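Local coordinates for protein putative oxidoreductase yhhX (Escherichia coli K-12, PDB 3F4L) that belongs to the Gfo/Idh/MocA oxidoreductases and probably acts as an NADP+-dependent scyllo-inositol dehydrogenase, at residues R16-N24 with Q253-G264. Numbering follows the deposited sequence.
Sequences RYHLPYVLN and QETSLKANIMPG
L257 enters helix 12-22 as a knob into a hole formed by R16, Y17, P20 and Y21. Its CD1 approaches the rings of Y17 and Y21 obliquely, 4.1 Å from Y17 CD1 and 4.1 Å from Y21 CE2; CD2 turns to P20 CB. The same leucine closes over the R16 carbonyl oxygen, which is buried without a polar partner where the helix is kinked. P263 CG rests over one face of the Y21 ring, toward the rim, in a CH-pi contact 3.8 Å from the ring centroid, while L257 CD1 meets its hydroxyl end. With CG anti to its carbonyl carbon (chi1 -65°), Y21 carries its OH across to Q253 OE1, a weak hydrogen bond of 2.7 Å between ring and amide planes 82° apart; OE1 also accepts from Y298 N. A phenylalanine in place of Y21 would probably leave Q253 OE1 with only the Y298 N bond of the two described. P20 CB packs against P263 CD at 3.6 Å and against the selenium of M262. Farther out, the R16 guanidinium has K258 CG over one face, and the two like-charged ends come close, while Y17 sets the edge of its ring, at OH, against E254 CG (3.4 Å). A Schellman motif with N260 as C-prime residue ends helix 253-258 and leads into the extended M262-P263 segment. The segments 16-22 and 253-258 cross at 85°; the contact joins the first helix of the Rossmann domain, whose L19 and V22 pack on strand 29-35, to the C-terminal alpha/beta domain, just beyond strand 243-247.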
ATOM      1  N   ARG A  16      30.134  12.940   5.874  1.00 26.60           N
ATOM      2  CA  ARG A  16      29.412  12.596   4.656  1.00 27.57           C
ATOM      3  C   ARG A  16      28.198  13.462   4.360  1.00 26.59           C
ATOM      4  O   ARG A  16      27.984  13.873   3.216  1.00 27.60           O
ATOM      5  CB  ARG A  16      28.971  11.132   4.690  1.00 28.67           C
ATOM      6  CG  ARG A  16      28.104  10.737   3.499  1.00 33.12           C
ATOM      7  CD  ARG A  16      27.936   9.232   3.429  1.00 35.72           C
ATOM      8  NE  ARG A  16      29.233   8.567   3.320  1.00 39.04           N
ATOM      9  CZ  ARG A  16      29.426   7.263   3.490  1.00 40.72           C
ATOM     10  NH1 ARG A  16      28.403   6.467   3.779  1.00 40.61           N
ATOM     11  NH2 ARG A  16      30.644   6.757   3.374  1.00 42.81           N
ATOM     12  N   TYR A  17      27.406  13.753   5.384  1.00 24.52           N
ATOM     13  CA  TYR A  17      26.202  14.534   5.161  1.00 24.42           C
ATOM     14  C   TYR A  17      26.228  16.003   5.550  1.00 23.05           C
ATOM     15  O   TYR A  17      25.292  16.734   5.234  1.00 24.14           O
ATOM     16  CB  TYR A  17      25.024  13.839   5.831  1.00 26.01           C
ATOM     17  CG  TYR A  17      24.801  12.445   5.295  1.00 28.98           C
ATOM     18  CD1 TYR A  17      24.319  12.243   4.002  1.00 30.91           C
ATOM     19  CD2 TYR A  17      25.073  11.324   6.080  1.00 28.86           C
ATOM     20  CE1 TYR A  17      24.109  10.960   3.505  1.00 32.47           C
ATOM     21  CE2 TYR A  17      24.867  10.037   5.593  1.00 30.35           C
ATOM     22  CZ  TYR A  17      24.383   9.863   4.307  1.00 32.32           C
ATOM     23  OH  TYR A  17      24.170   8.594   3.821  1.00 37.11           O
ATOM     24  N   HIS A  18      27.283  16.446   6.218  1.00 20.79           N
ATOM     25  CA  HIS A  18      27.377  17.847   6.605  1.00 19.25           C
ATOM     26  C   HIS A  18      28.531  18.601   5.952  1.00 18.34           C
ATOM     27  O   HIS A  18      28.316  19.538   5.187  1.00 18.91           O
ATOM     28  CB  HIS A  18      27.500  17.960   8.128  1.00 18.38           C
ATOM     29  CG  HIS A  18      26.261  17.547   8.860  1.00 20.63           C
ATOM     30  ND1 HIS A  18      25.203  18.405   9.075  1.00 15.14           N
ATOM     31  CD2 HIS A  18      25.902  16.364   9.413  1.00 18.59           C
ATOM     32  CE1 HIS A  18      24.249  17.770   9.733  1.00 18.75           C
ATOM     33  NE2 HIS A  18      24.648  16.527   9.952  1.00 17.30           N
ATOM     34  N   LEU A  19      29.757  18.185   6.252  1.00 16.41           N
ATOM     35  CA  LEU A  19      30.933  18.869   5.733  1.00 16.08           C
ATOM     36  C   LEU A  19      31.009  19.064   4.221  1.00 17.77           C
ATOM     37  O   LEU A  19      31.372  20.147   3.756  1.00 15.49           O
ATOM     38  CB  LEU A  19      32.201  18.179   6.268  1.00 17.43           C
ATOM     39  CG  LEU A  19      32.862  18.817   7.510  1.00 21.88           C
ATOM     40  CD1 LEU A  19      31.839  19.577   8.346  1.00 21.12           C
ATOM     41  CD2 LEU A  19      33.554  17.758   8.343  1.00 18.67           C
ATOM     42  N   PRO A  20      30.652  18.035   3.431  1.00 16.77           N
ATOM     43  CA  PRO A  20      30.724  18.224   1.976  1.00 16.10           C
ATOM     44  C   PRO A  20      29.919  19.439   1.515  1.00 16.03           C
ATOM     45  O   PRO A  20      30.303  20.140   0.576  1.00 16.10           O
ATOM     46  CB  PRO A  20      30.150  16.914   1.425  1.00 15.33           C
ATOM     47  CG  PRO A  20      30.531  15.906   2.481  1.00 15.16           C
ATOM     48  CD  PRO A  20      30.221  16.665   3.769  1.00 15.58           C
ATOM     49  N   TYR A  21      28.807  19.685   2.194  1.00 14.26           N
ATOM     50  CA  TYR A  21      27.914  20.789   1.863  1.00 14.42           C
ATOM     51  C   TYR A  21      28.323  22.116   2.501  1.00 16.45           C
ATOM     52  O   TYR A  21      28.239  23.176   1.872  1.00 15.81           O
ATOM     53  CB  TYR A  21      26.489  20.422   2.293  1.00 15.43           C
ATOM     54  CG  TYR A  21      25.931  19.246   1.531  1.00 13.68           C
ATOM     55  CD1 TYR A  21      25.406  19.409   0.241  1.00 16.02           C
ATOM     56  CD2 TYR A  21      25.973  17.964   2.067  1.00 13.41           C
ATOM     57  CE1 TYR A  21      24.944  18.332  -0.483  1.00 10.30           C
ATOM     58  CE2 TYR A  21      25.512  16.867   1.345  1.00 12.37           C
ATOM     59  CZ  TYR A  21      25.001  17.059   0.072  1.00 14.56           C
ATOM     60  OH  TYR A  21      24.548  15.978  -0.632  1.00 14.82           O
ATOM     61  N   VAL A  22      28.757  22.054   3.754  1.00 15.11           N
ATOM     62  CA  VAL A  22      29.171  23.242   4.474  1.00 15.31           C
ATOM     63  C   VAL A  22      30.469  23.811   3.917  1.00 17.01           C
ATOM     64  O   VAL A  22      30.620  25.032   3.808  1.00 16.81           O
ATOM     65  CB  VAL A  22      29.333  22.933   5.976  1.00 13.93           C
ATOM     66  CG1 VAL A  22      29.924  24.149   6.712  1.00 12.55           C
ATOM     67  CG2 VAL A  22      27.970  22.577   6.558  1.00 13.17           C
ATOM     68  N   LEU A  23      31.403  22.933   3.552  1.00 18.38           N
ATOM     69  CA  LEU A  23      32.679  23.387   3.007  1.00 18.30           C
ATOM     70  C   LEU A  23      32.518  23.938   1.587  1.00 20.18           C
ATOM     71  O   LEU A  23      33.457  24.493   1.021  1.00 18.63           O
ATOM     72  CB  LEU A  23      33.705  22.245   3.029  1.00 15.77           C
ATOM     73  CG  LEU A  23      33.952  21.638   4.415  1.00 18.67           C
ATOM     74  CD1 LEU A  23      34.891  20.424   4.303  1.00 19.84           C
ATOM     75  CD2 LEU A  23      34.545  22.700   5.342  1.00 18.09           C
ATOM     76  N   ASN A  24      31.329  23.784   1.010  1.00 21.39           N
ATOM     77  CA  ASN A  24      31.072  24.310  -0.331  1.00 23.99           C
ATOM     78  C   ASN A  24      30.408  25.693  -0.203  1.00 24.76           C
ATOM     79  O   ASN A  24      30.069  26.331  -1.209  1.00 24.77           O
ATOM     80  CB  ASN A  24      30.139  23.373  -1.101  1.00 26.89           C
ATOM     81  CG  ASN A  24      30.586  23.149  -2.541  1.00 32.51           C
ATOM     82  OD1 ASN A  24      30.926  24.094  -3.264  1.00 31.99           O
ATOM     83  ND2 ASN A  24      30.573  21.891  -2.968  1.00 33.76           N
ATOM     84  N   GLN A 253      22.158  12.041  -4.336  1.00 16.70           N
ATOM     85  CA  GLN A 253      23.250  12.643  -3.573  1.00 17.37           C
ATOM     86  C   GLN A 253      24.013  11.611  -2.747  1.00 16.85           C
ATOM     87  O   GLN A 253      25.239  11.632  -2.712  1.00 18.28           O
ATOM     88  CB  GLN A 253      22.722  13.733  -2.630  1.00 17.32           C
ATOM     89  CG  GLN A 253      22.085  14.898  -3.332  1.00 14.51           C
ATOM     90  CD  GLN A 253      21.497  15.898  -2.370  1.00 18.52           C
ATOM     91  OE1 GLN A 253      22.218  16.676  -1.725  1.00 17.68           O
ATOM     92  NE2 GLN A 253      20.176  15.883  -2.256  1.00 18.34           N
ATOM     93  N   GLU A 254      23.300  10.708  -2.080  1.00 16.30           N
ATOM     94  CA  GLU A 254      23.973   9.706  -1.261  1.00 20.06           C
ATOM     95  C   GLU A 254      24.818   8.782  -2.125  1.00 20.04           C
ATOM     96  O   GLU A 254      25.933   8.403  -1.743  1.00 18.61           O
ATOM     97  CB  GLU A 254      22.964   8.877  -0.466  1.00 24.21           C
ATOM     98  CG  GLU A 254      23.615   7.939   0.548  1.00 33.16           C
ATOM     99  CD  GLU A 254      22.621   6.987   1.206  1.00 38.36           C
ATOM    100  OE1 GLU A 254      21.530   7.444   1.610  1.00 40.11           O
ATOM    101  OE2 GLU A 254      22.937   5.783   1.327  1.00 40.42           O
ATOM    102  N   THR A 255      24.291   8.419  -3.291  1.00 19.48           N
ATOM    103  CA  THR A 255      25.026   7.541  -4.194  1.00 22.75           C
ATOM    104  C   THR A 255      26.326   8.231  -4.615  1.00 22.40           C
ATOM    105  O   THR A 255      27.388   7.616  -4.615  1.00 24.32           O
ATOM    106  CB  THR A 255      24.177   7.185  -5.447  1.00 22.09           C
ATOM    107  OG1 THR A 255      23.023   6.436  -5.039  1.00 20.50           O
ATOM    108  CG2 THR A 255      24.985   6.353  -6.435  1.00 20.65           C
ATOM    109  N   SER A 256      26.253   9.513  -4.952  1.00 22.52           N
ATOM    110  CA  SER A 256      27.459  10.228  -5.353  1.00 22.29           C
ATOM    111  C   SER A 256      28.452  10.339  -4.195  1.00 24.49           C
ATOM    112  O   SER A 256      29.655  10.091  -4.371  1.00 23.19           O
ATOM    113  CB  SER A 256      27.118  11.625  -5.855  1.00 22.12           C
ATOM    114  OG  SER A 256      26.302  11.555  -7.006  1.00 20.23           O
ATOM    115  N   LEU A 257      27.951  10.728  -3.022  1.00 22.08           N
ATOM    116  CA  LEU A 257      28.795  10.878  -1.847  1.00 25.68           C
ATOM    117  C   LEU A 257      29.567   9.594  -1.559  1.00 27.31           C
ATOM    118  O   LEU A 257      30.769   9.636  -1.302  1.00 27.63           O
ATOM    119  CB  LEU A 257      27.954  11.283  -0.624  1.00 24.11           C
ATOM    120  CG  LEU A 257      27.348  12.689  -0.664  1.00 22.95           C
ATOM    121  CD1 LEU A 257      26.475  12.934   0.567  1.00 23.19           C
ATOM    122  CD2 LEU A 257      28.466  13.725  -0.738  1.00 22.54           C
ATOM    123  N   LYS A 258      28.881   8.453  -1.622  1.00 29.57           N
ATOM    124  CA  LYS A 258      29.527   7.164  -1.379  1.00 30.60           C
ATOM    125  C   LYS A 258      30.563   6.837  -2.449  1.00 29.62           C
ATOM    126  O   LYS A 258      31.537   6.137  -2.180  1.00 28.57           O
ATOM    127  CB  LYS A 258      28.490   6.038  -1.330  1.00 31.80           C
ATOM    128  CG  LYS A 258      27.826   5.867   0.015  1.00 34.42           C
ATOM    129  CD  LYS A 258      26.937   4.638   0.036  1.00 35.87           C
ATOM    130  CE  LYS A 258      26.620   4.237   1.465  1.00 38.70           C
ATOM    131  NZ  LYS A 258      27.864   3.877   2.221  1.00 39.81           N
ATOM    132  N   ALA A 259      30.342   7.343  -3.658  1.00 29.59           N
ATOM    133  CA  ALA A 259      31.247   7.110  -4.778  1.00 30.27           C
ATOM    134  C   ALA A 259      32.394   8.113  -4.775  1.00 30.91           C
ATOM    135  O   ALA A 259      33.189   8.171  -5.713  1.00 31.11           O
ATOM    136  CB  ALA A 259      30.482   7.198  -6.091  1.00 29.33           C
ATOM    137  N   ASN A 260      32.460   8.909  -3.716  1.00 31.81           N
ATOM    138  CA  ASN A 260      33.508   9.909  -3.545  1.00 31.67           C
ATOM    139  C   ASN A 260      33.413  11.092  -4.503  1.00 29.86           C
ATOM    140  O   ASN A 260      34.427  11.632  -4.943  1.00 30.61           O
ATOM    141  CB  ASN A 260      34.890   9.242  -3.647  1.00 34.06           C
ATOM    142  CG  ASN A 260      36.007  10.130  -3.128  1.00 36.10           C
ATOM    143  OD1 ASN A 260      35.853  10.809  -2.111  1.00 36.80           O
ATOM    144  ND2 ASN A 260      37.148  10.116  -3.816  1.00 38.10           N
ATOM    145  N   ILE A 261      32.187  11.487  -4.830  1.00 30.19           N
ATOM    146  CA  ILE A 261      31.941  12.633  -5.695  1.00 29.99           C
ATOM    147  C   ILE A 261      31.303  13.666  -4.768  1.00 30.48           C
ATOM    148  O   ILE A 261      30.238  13.424  -4.194  1.00 28.42           O
ATOM    149  CB  ILE A 261      30.956  12.295  -6.833  1.00 31.56           C
ATOM    150  CG1 ILE A 261      31.519  11.154  -7.682  1.00 33.76           C
ATOM    151  CG2 ILE A 261      30.709  13.526  -7.696  1.00 30.69           C
ATOM    152  CD1 ILE A 261      30.620  10.739  -8.839  1.00 34.30           C
HETATM  153  N   MSE A 262      31.958  14.810  -4.611  1.00 30.75           N
HETATM  154  CA  MSE A 262      31.457  15.844  -3.711  1.00 30.80           C
HETATM  155  C   MSE A 262      30.533  16.861  -4.374  1.00 30.50           C
HETATM  156  O   MSE A 262      30.522  17.006  -5.596  1.00 29.06           O
HETATM  157  CB  MSE A 262      32.635  16.569  -3.052  1.00 32.48           C
HETATM  158  CG  MSE A 262      33.535  15.676  -2.192  1.00 31.44           C
HETATM  159 SE   MSE A 262      32.641  14.784  -0.716  0.78 36.95          SE
HETATM  160  CE  MSE A 262      32.605  12.974  -1.393  1.00 31.85           C
ATOM    161  N   PRO A 263      29.735  17.580  -3.565  1.00 31.41           N
ATOM    162  CA  PRO A 263      28.809  18.588  -4.095  1.00 31.30           C
ATOM    163  C   PRO A 263      29.531  19.609  -4.966  1.00 32.48           C
ATOM    164  O   PRO A 263      30.644  20.025  -4.654  1.00 31.50           O
ATOM    165  CB  PRO A 263      28.231  19.218  -2.834  1.00 32.07           C
ATOM    166  CG  PRO A 263      28.223  18.076  -1.869  1.00 31.96           C
ATOM    167  CD  PRO A 263      29.589  17.455  -2.104  1.00 29.88           C
ATOM    168  N   GLY A 264      28.899  20.005  -6.066  1.00 34.27           N
ATOM    169  CA  GLY A 264      29.511  20.984  -6.946  1.00 37.26           C
ATOM    170  C   GLY A 264      30.412  20.393  -8.016  1.00 38.41           C
ATOM    171  O   GLY A 264      30.702  21.052  -9.013  1.00 40.21           O
TER